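Local coordinates for agrobacterium tumefaciens DPS (Agrobacterium tumefaciens, PDB 1O9R), which protects DNA from oxidative damage without binding it, by oxidising intracellular ferrous iron and storing it as a ferric mineral inside a hollow dodecamer, at the interface of chains A and B and the interface of chains A and C. Coordinates in Å, arbitrary orientation; residue numbers count along the deposited sequence, not the author numbering. Chains: chain A/B/C, Agrobacterium tumefaciens DPS.

Contact 1: the interface of chains A and B. Residues chain A 1-2, 4, 79, 81; chain B 44, 98-99, 101.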
ATOM      1  N   MET A   1     -39.230 -11.208  19.692  1.00 45.48           N
ATOM      2  CA  MET A   1     -38.507 -11.475  18.403  1.00 44.51           C
ATOM      3  C   MET A   1     -39.478 -12.031  17.376  1.00 45.20           C
ATOM      4  O   MET A   1     -40.643 -12.281  17.702  1.00 46.16           O
ATOM      5  CB  MET A   1     -37.341 -12.428  18.638  1.00 43.63           C
ATOM      6  CG  MET A   1     -36.187 -11.840  19.453  1.00 42.72           C
ATOM      7  SD  MET A   1     -34.883 -13.069  19.652  1.00 42.01           S
ATOM      8  CE  MET A   1     -35.420 -13.964  21.093  1.00 43.26           C
ATOM      9  N   LYS A   2     -39.029 -12.197  16.139  1.00 43.68           N
ATOM     10  CA  LYS A   2     -39.885 -12.692  15.073  1.00 42.33           C
ATOM     11  C   LYS A   2     -39.033 -13.122  13.877  1.00 40.56           C
ATOM     12  O   LYS A   2     -37.943 -12.595  13.721  1.00 40.46           O
ATOM     13  CB  LYS A   2     -40.905 -11.659  14.601  1.00 44.31           C
ATOM     14  CG  LYS A   2     -40.414 -10.614  13.612  1.00 44.96           C
ATOM     15  CD  LYS A   2     -41.453  -9.522  13.438  1.00 46.27           C
ATOM     16  CE  LYS A   2     -41.254  -8.685  12.192  1.00 46.21           C
ATOM     17  NZ  LYS A   2     -41.890  -7.336  12.378  1.00 46.43           N
ATOM     18  N   HIS A   4     -38.041 -13.521   9.936  1.00 26.34           N
ATOM     19  CA  HIS A   4     -38.149 -12.620   8.776  1.00 23.75           C
ATOM     20  C   HIS A   4     -38.223 -13.458   7.510  1.00 22.88           C
ATOM     21  O   HIS A   4     -37.624 -14.540   7.429  1.00 25.06           O
ATOM     22  CB  HIS A   4     -36.926 -11.672   8.739  1.00 26.55           C
ATOM     23  CG  HIS A   4     -36.944 -10.756   9.946  1.00 28.55           C
ATOM     24  ND1 HIS A   4     -37.686  -9.592   9.938  1.00 28.34           N
ATOM     25  CD2 HIS A   4     -36.346 -10.831  11.139  1.00 30.96           C
ATOM     26  CE1 HIS A   4     -37.548  -8.987  11.111  1.00 29.30           C
ATOM     27  NE2 HIS A   4     -36.740  -9.717  11.847  1.00 30.37           N
ATOM     28  N   THR A  79     -32.815 -13.800  14.395  1.00 15.91           N
ATOM     29  CA  THR A  79     -32.304 -12.624  15.119  1.00 15.19           C
ATOM     30  C   THR A  79     -30.980 -13.000  15.758  1.00 13.95           C
ATOM     31  O   THR A  79     -30.873 -13.931  16.558  1.00 14.56           O
ATOM     32  CB  THR A  79     -33.312 -12.216  16.208  1.00 16.76           C
ATOM     33  OG1 THR A  79     -34.555 -11.899  15.554  1.00 18.13           O
ATOM     34  CG2 THR A  79     -32.798 -10.987  16.952  1.00 16.06           C
ATOM     35  N   LEU A  81     -28.176 -12.872  18.375  1.00 13.46           N
ATOM     36  CA  LEU A  81     -28.200 -12.548  19.810  1.00 14.10           C
ATOM     37  C   LEU A  81     -26.807 -12.473  20.409  1.00 15.19           C
ATOM     38  O   LEU A  81     -26.136 -13.419  20.811  1.00 16.41           O
ATOM     39  CB  LEU A  81     -29.039 -13.615  20.557  1.00 14.65           C
ATOM     40  CG  LEU A  81     -30.525 -13.630  20.133  1.00 15.37           C
ATOM     41  CD1 LEU A  81     -31.254 -14.854  20.695  1.00 17.16           C
ATOM     42  CD2 LEU A  81     -31.192 -12.326  20.555  1.00 16.77           C
TER
ATOM     43  N   LYS B  44     -33.237  -3.436   9.823  1.00 16.52           N
ATOM     44  CA  LYS B  44     -34.040  -3.701   8.630  1.00 18.19           C
ATOM     45  C   LYS B  44     -34.649  -2.371   8.192  1.00 17.73           C
ATOM     46  O   LYS B  44     -35.211  -1.635   9.030  1.00 17.78           O
ATOM     47  CB  LYS B  44     -35.275  -4.581   8.912  1.00 20.47           C
ATOM     48  CG  LYS B  44     -35.154  -5.869   9.668  1.00 23.76           C
ATOM     49  CD  LYS B  44     -34.248  -6.868   8.941  1.00 21.53           C
ATOM     50  CE  LYS B  44     -34.189  -8.154   9.788  1.00 22.36           C
ATOM     51  NZ  LYS B  44     -33.121  -9.054   9.194  1.00 22.65           N
ATOM     52  N   THR B  98     -33.782  -7.008  22.162  1.00 18.39           N
ATOM     53  CA  THR B  98     -33.462  -7.922  21.046  1.00 20.08           C
ATOM     54  C   THR B  98     -34.628  -8.120  20.090  1.00 19.63           C
ATOM     55  O   THR B  98     -34.467  -8.942  19.183  1.00 22.12           O
ATOM     56  CB  THR B  98     -33.025  -9.285  21.624  1.00 20.03           C
ATOM     57  OG1 THR B  98     -34.067  -9.743  22.525  1.00 21.90           O
ATOM     58  CG2 THR B  98     -31.792  -9.118  22.472  1.00 21.01           C
ATOM     59  N   ASP B  99     -35.753  -7.436  20.248  1.00 18.74           N
ATOM     60  CA  ASP B  99     -36.922  -7.609  19.403  1.00 18.94           C
ATOM     61  C   ASP B  99     -37.246  -6.401  18.581  1.00 20.96           C
ATOM     62  O   ASP B  99     -38.353  -6.260  18.092  1.00 22.03           O
ATOM     63  CB  ASP B  99     -38.130  -8.025  20.297  1.00 20.90           C
ATOM     64  CG  ASP B  99     -38.444  -7.014  21.363  1.00 26.18           C
ATOM     65  OD1 ASP B  99     -39.509  -7.236  22.046  1.00 29.31           O
ATOM     66  OD2 ASP B  99     -37.734  -6.017  21.571  1.00 24.35           O
ATOM     67  N   TYR B 101     -36.237  -4.105  15.045  1.00 17.13           N
ATOM     68  CA  TYR B 101     -35.688  -4.374  13.704  1.00 16.85           C
ATOM     69  C   TYR B 101     -35.654  -3.111  12.872  1.00 16.41           C
ATOM     70  O   TYR B 101     -34.648  -2.832  12.202  1.00 16.92           O
ATOM     71  CB  TYR B 101     -36.525  -5.461  12.968  1.00 18.25           C
ATOM     72  CG  TYR B 101     -36.503  -6.723  13.807  1.00 18.17           C
ATOM     73  CD1 TYR B 101     -37.584  -7.051  14.628  1.00 18.65           C
ATOM     74  CD2 TYR B 101     -35.410  -7.544  13.831  1.00 18.20           C
ATOM     75  CE1 TYR B 101     -37.506  -8.165  15.419  1.00 19.36           C
ATOM     76  CE2 TYR B 101     -35.296  -8.703  14.590  1.00 17.95           C
ATOM     77  CZ  TYR B 101     -36.394  -8.991  15.419  1.00 18.81           C
ATOM     78  OH  TYR B 101     -36.378 -10.126  16.193  1.00 19.99           O
TER

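Contact 2: the interface of chains A and C. Residues chain A 41, 48-49, 52; chain C 54, 152-153, 157.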
ATOM      1  N   TRP A  41      -4.422  -7.736  28.654  1.00 13.85           N
ATOM      2  CA  TRP A  41      -4.038  -6.528  29.405  1.00 14.40           C
ATOM      3  C   TRP A  41      -3.254  -6.837  30.667  1.00 15.02           C
ATOM      4  O   TRP A  41      -2.419  -6.040  31.106  1.00 14.30           O
ATOM      5  CB  TRP A  41      -5.300  -5.760  29.850  1.00 13.69           C
ATOM      6  CG  TRP A  41      -6.096  -5.184  28.733  1.00 12.69           C
ATOM      7  CD1 TRP A  41      -5.601  -4.493  27.662  1.00 14.52           C
ATOM      8  CD2 TRP A  41      -7.502  -5.244  28.528  1.00 13.61           C
ATOM      9  NE1 TRP A  41      -6.624  -4.121  26.813  1.00 14.94           N
ATOM     10  CE2 TRP A  41      -7.807  -4.585  27.320  1.00 15.17           C
ATOM     11  CE3 TRP A  41      -8.528  -5.809  29.295  1.00 13.45           C
ATOM     12  CZ2 TRP A  41      -9.135  -4.451  26.865  1.00 15.25           C
ATOM     13  CZ3 TRP A  41      -9.841  -5.675  28.812  1.00 16.86           C
ATOM     14  CH2 TRP A  41     -10.095  -5.010  27.597  1.00 15.18           C
ATOM     15  N   PHE A  48       6.009 -11.546  28.274  1.00 15.66           N
ATOM     16  CA  PHE A  48       4.957 -10.582  28.034  1.00 14.20           C
ATOM     17  C   PHE A  48       4.740 -10.176  26.576  1.00 14.52           C
ATOM     18  O   PHE A  48       3.597 -10.293  26.132  1.00 14.53           O
ATOM     19  CB  PHE A  48       5.266  -9.288  28.865  1.00 14.59           C
ATOM     20  CG  PHE A  48       4.257  -8.194  28.567  1.00 14.24           C
ATOM     21  CD1 PHE A  48       3.029  -8.236  29.224  1.00 13.71           C
ATOM     22  CD2 PHE A  48       4.515  -7.160  27.703  1.00 12.99           C
ATOM     23  CE1 PHE A  48       2.051  -7.268  28.960  1.00 13.27           C
ATOM     24  CE2 PHE A  48       3.599  -6.192  27.408  1.00 13.09           C
ATOM     25  CZ  PHE A  48       2.358  -6.261  28.049  1.00 12.93           C
ATOM     26  N   ILE A  49       5.728  -9.557  25.908  1.00 14.17           N
ATOM     27  CA  ILE A  49       5.312  -8.902  24.650  1.00 14.47           C
ATOM     28  C   ILE A  49       4.780  -9.859  23.599  1.00 14.30           C
ATOM     29  O   ILE A  49       3.801  -9.529  22.944  1.00 14.16           O
ATOM     30  CB  ILE A  49       6.432  -7.948  24.173  1.00 18.82           C
ATOM     31  CG1 ILE A  49       5.890  -7.076  23.020  1.00 18.29           C
ATOM     32  CG2 ILE A  49       7.663  -8.681  23.718  1.00 17.04           C
ATOM     33  CD1 ILE A  49       4.775  -6.108  23.413  1.00 20.63           C
ATOM     34  N   HIS A  52       1.274 -11.006  24.597  1.00 13.57           N
ATOM     35  CA  HIS A  52       0.338  -9.885  24.557  1.00 13.19           C
ATOM     36  C   HIS A  52      -0.045  -9.603  23.113  1.00 11.33           C
ATOM     37  O   HIS A  52      -1.229  -9.422  22.813  1.00 13.36           O
ATOM     38  CB  HIS A  52       1.099  -8.702  25.169  1.00 13.35           C
ATOM     39  CG  HIS A  52       0.362  -7.389  25.201  1.00 13.39           C
ATOM     40  ND1 HIS A  52      -0.571  -7.078  26.167  1.00 15.59           N
ATOM     41  CD2 HIS A  52       0.502  -6.284  24.444  1.00 13.64           C
ATOM     42  CE1 HIS A  52      -0.976  -5.816  25.983  1.00 15.29           C
ATOM     43  NE2 HIS A  52      -0.394  -5.307  24.931  1.00 15.93           N
TER
ATOM     44  N   LEU C  54      10.942  -5.103  20.146  1.00 12.51           N
ATOM     45  CA  LEU C  54      10.156  -4.110  20.877  1.00 12.52           C
ATOM     46  C   LEU C  54      10.980  -2.845  21.033  1.00 13.84           C
ATOM     47  O   LEU C  54      10.439  -1.718  20.925  1.00 14.72           O
ATOM     48  CB  LEU C  54       9.731  -4.694  22.245  1.00 14.26           C
ATOM     49  CG  LEU C  54       8.992  -3.711  23.150  1.00 14.46           C
ATOM     50  CD1 LEU C  54       7.633  -3.366  22.513  1.00 16.17           C
ATOM     51  CD2 LEU C  54       8.694  -4.326  24.512  1.00 16.10           C
ATOM     52  N   TRP C 152       5.253   0.609  31.121  1.00 13.90           N
ATOM     53  CA  TRP C 152       4.454  -0.590  31.496  1.00 13.45           C
ATOM     54  C   TRP C 152       4.956  -1.800  30.717  1.00 14.48           C
ATOM     55  O   TRP C 152       5.137  -2.889  31.349  1.00 15.21           O
ATOM     56  CB  TRP C 152       2.972  -0.290  31.175  1.00 14.15           C
ATOM     57  CG  TRP C 152       2.130  -1.535  31.011  1.00 14.81           C
ATOM     58  CD1 TRP C 152       2.118  -2.677  31.801  1.00 16.05           C
ATOM     59  CD2 TRP C 152       1.212  -1.765  29.953  1.00 15.85           C
ATOM     60  NE1 TRP C 152       1.234  -3.605  31.254  1.00 16.20           N
ATOM     61  CE2 TRP C 152       0.665  -3.073  30.125  1.00 15.25           C
ATOM     62  CE3 TRP C 152       0.778  -1.029  28.849  1.00 15.59           C
ATOM     63  CZ2 TRP C 152      -0.276  -3.609  29.266  1.00 16.03           C
ATOM     64  CZ3 TRP C 152      -0.142  -1.544  27.984  1.00 16.01           C
ATOM     65  CH2 TRP C 152      -0.656  -2.842  28.190  1.00 15.90           C
ATOM     66  N   PHE C 153       5.144  -1.725  29.418  1.00 12.41           N
ATOM     67  CA  PHE C 153       5.645  -2.931  28.696  1.00 14.09           C
ATOM     68  C   PHE C 153       6.949  -3.413  29.283  1.00 15.29           C
ATOM     69  O   PHE C 153       7.091  -4.650  29.456  1.00 17.52           O
ATOM     70  CB  PHE C 153       5.830  -2.600  27.220  1.00 15.38           C
ATOM     71  CG  PHE C 153       4.648  -2.640  26.316  1.00 15.99           C
ATOM     72  CD1 PHE C 153       4.853  -2.591  24.940  1.00 22.09           C
ATOM     73  CD2 PHE C 153       3.338  -2.728  26.750  1.00 17.11           C
ATOM     74  CE1 PHE C 153       3.791  -2.684  24.056  1.00 22.42           C
ATOM     75  CE2 PHE C 153       2.287  -2.857  25.880  1.00 17.40           C
ATOM     76  CZ  PHE C 153       2.495  -2.836  24.538  1.00 20.00           C
ATOM     77  N   HIS C 157       7.391  -7.231  32.159  1.00 15.20           N
ATOM     78  CA  HIS C 157       8.272  -8.372  32.018  1.00 17.61           C
ATOM     79  C   HIS C 157       8.853  -8.796  33.365  1.00 20.45           C
ATOM     80  O   HIS C 157       9.330  -9.962  33.440  1.00 21.47           O
ATOM     81  CB  HIS C 157       9.439  -8.033  31.079  1.00 18.93           C
ATOM     82  CG  HIS C 157       9.088  -8.003  29.635  1.00 18.91           C
ATOM     83  ND1 HIS C 157       8.584  -6.922  28.940  1.00 16.22           N
ATOM     84  CD2 HIS C 157       9.203  -8.933  28.663  1.00 18.41           C
ATOM     85  CE1 HIS C 157       8.374  -7.205  27.670  1.00 18.75           C
ATOM     86  NE2 HIS C 157       8.739  -8.473  27.447  1.00 19.74           N
TER
HETATM   87  O   HOH W   1       0.113  -6.286  32.249  1.00 15.06           O

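Contact 1: the interface of chains A and B
The imidazole of A:His4 lies between two side chains of chain B: the methylene CE of B:Lys44 sits over the centre of one ring face, 3.5 Å from the centroid, and CD1 of B:Tyr101 lies in its plane at the edge. The phenol ring of B:Tyr101 in turn receives the imidazole edge on one face, NE2 of A:His4 standing 3.2 Å from CD2 of B:Tyr101, above the ring and offset toward its rim. The two rings are inclined at 71°, an edge-to-face pair. This is part of the two-fold interface of a Dps-family dodecamer, so the same arrangement recurs with the chains exchanged, and it is built from loop residues, among them the N-terminal tail of chain A.

A:His4 carries its ring on the side of its own backbone N (chi1 -65°), and the long side chain of B:Lys44 comes up to it tip to tip, bent at its second torsion (chi2 -62°) and extended beyond. The contact made over the ring is CH-pi, while the amino nitrogen NZ of B:Lys44 ends 4.5 Å from A:His4 NE2; if charged, it may disfavour protonation of the imidazole.

At the far end of the phenol, the hydroxyl OH of B:Tyr101 is hydrogen-bonded to the hydroxyl OG1 of A:Thr79 at 2.6 Å, a short bond whose donor is not decided. The two side chains cross at about a right angle, and A:Thr79 holds OG1 anti to its carbonyl carbon, with the methyl CG2 turned to 3.5 Å from the carbonyl O of B:Thr98. The backbone N of A:Lys2, a poorly ordered residue, may add a weak bond to the same phenol oxygen. A:Met1 crosses the tyrosine obliquely, its CG 3.4 Å from the carbonyl O of B:Thr98. The methyl CD2 of A:Leu81 packs crosswise against B:Thr98, 3.7 Å from its CB.

Contact 2: the interface of chains A and C
A:Phe48 and A:His52, one turn apart on helix 48-75, both point CG anti to the backbone N (chi1 175° and 178°), which carries their rings together toward chain C. C:Phe153, near the end of helix 134-156, turns the other way, with CG anti to its carbonyl carbon (chi1 -82°), and meets them as part of an aromatic cluster between subunits of the Dps dodecamer, whose chains have the ferritin-like four-helix fold.

A:Phe48 crosses C:Phe153 at about a right angle, CE2 reaching 3.5 Å from CD2 in an edge-to-face pair. On its own side A:Phe48 lays CZ over the rim of the A:His52 ring, so the two residues of chain A brace each other. A:His52 stands steeply against both aromatic partners, in edge-to-face pairs: its CE1 meets CH2 of C:Trp152 tip to tip at 3.7 Å, while CD2 and NE2 approach the CE2–CZ end of C:Phe153. The methyl CD1 of A:Ile49 closes in at 3.6 Å from CE1 of C:Phe153 and also touches CD1 of C:Leu54.

C:His157 has the CB of A:Phe48 over the centre of one face, 3.8 Å from the centroid. Its rotation is fixed within chain C, where ND1 donates to the carbonyl O of C:Phe153 at 2.8 Å, the donor lying above the carbonyl plane.

No direct polar bond joins the two sides here. Instead water 1, in the plane of the C:Trp152 indole at its edge, is 3.1 Å from NE1 and 2.8 Å from the carbonyl O of A:Trp41, the last but one residue of helix 12-42.

The centres of contact 1 and contact 2 lie about 41 Å apart, and they share no residue. Chain A takes part in both, through its N-terminal tail and the loop that follows helix 48-75 in contact 1, and through the start of that same helix in contact 2, so the helix spans from one neighbour to the other. Contact 1 belongs to a two-fold interface of the kind that houses the ferroxidase centres, whereas contact 2 belongs to an interface without exact two-fold symmetry. Each subunit is thereby held to different partners in different ways, an arrangement that suits closure of the twelve-subunit hollow shell.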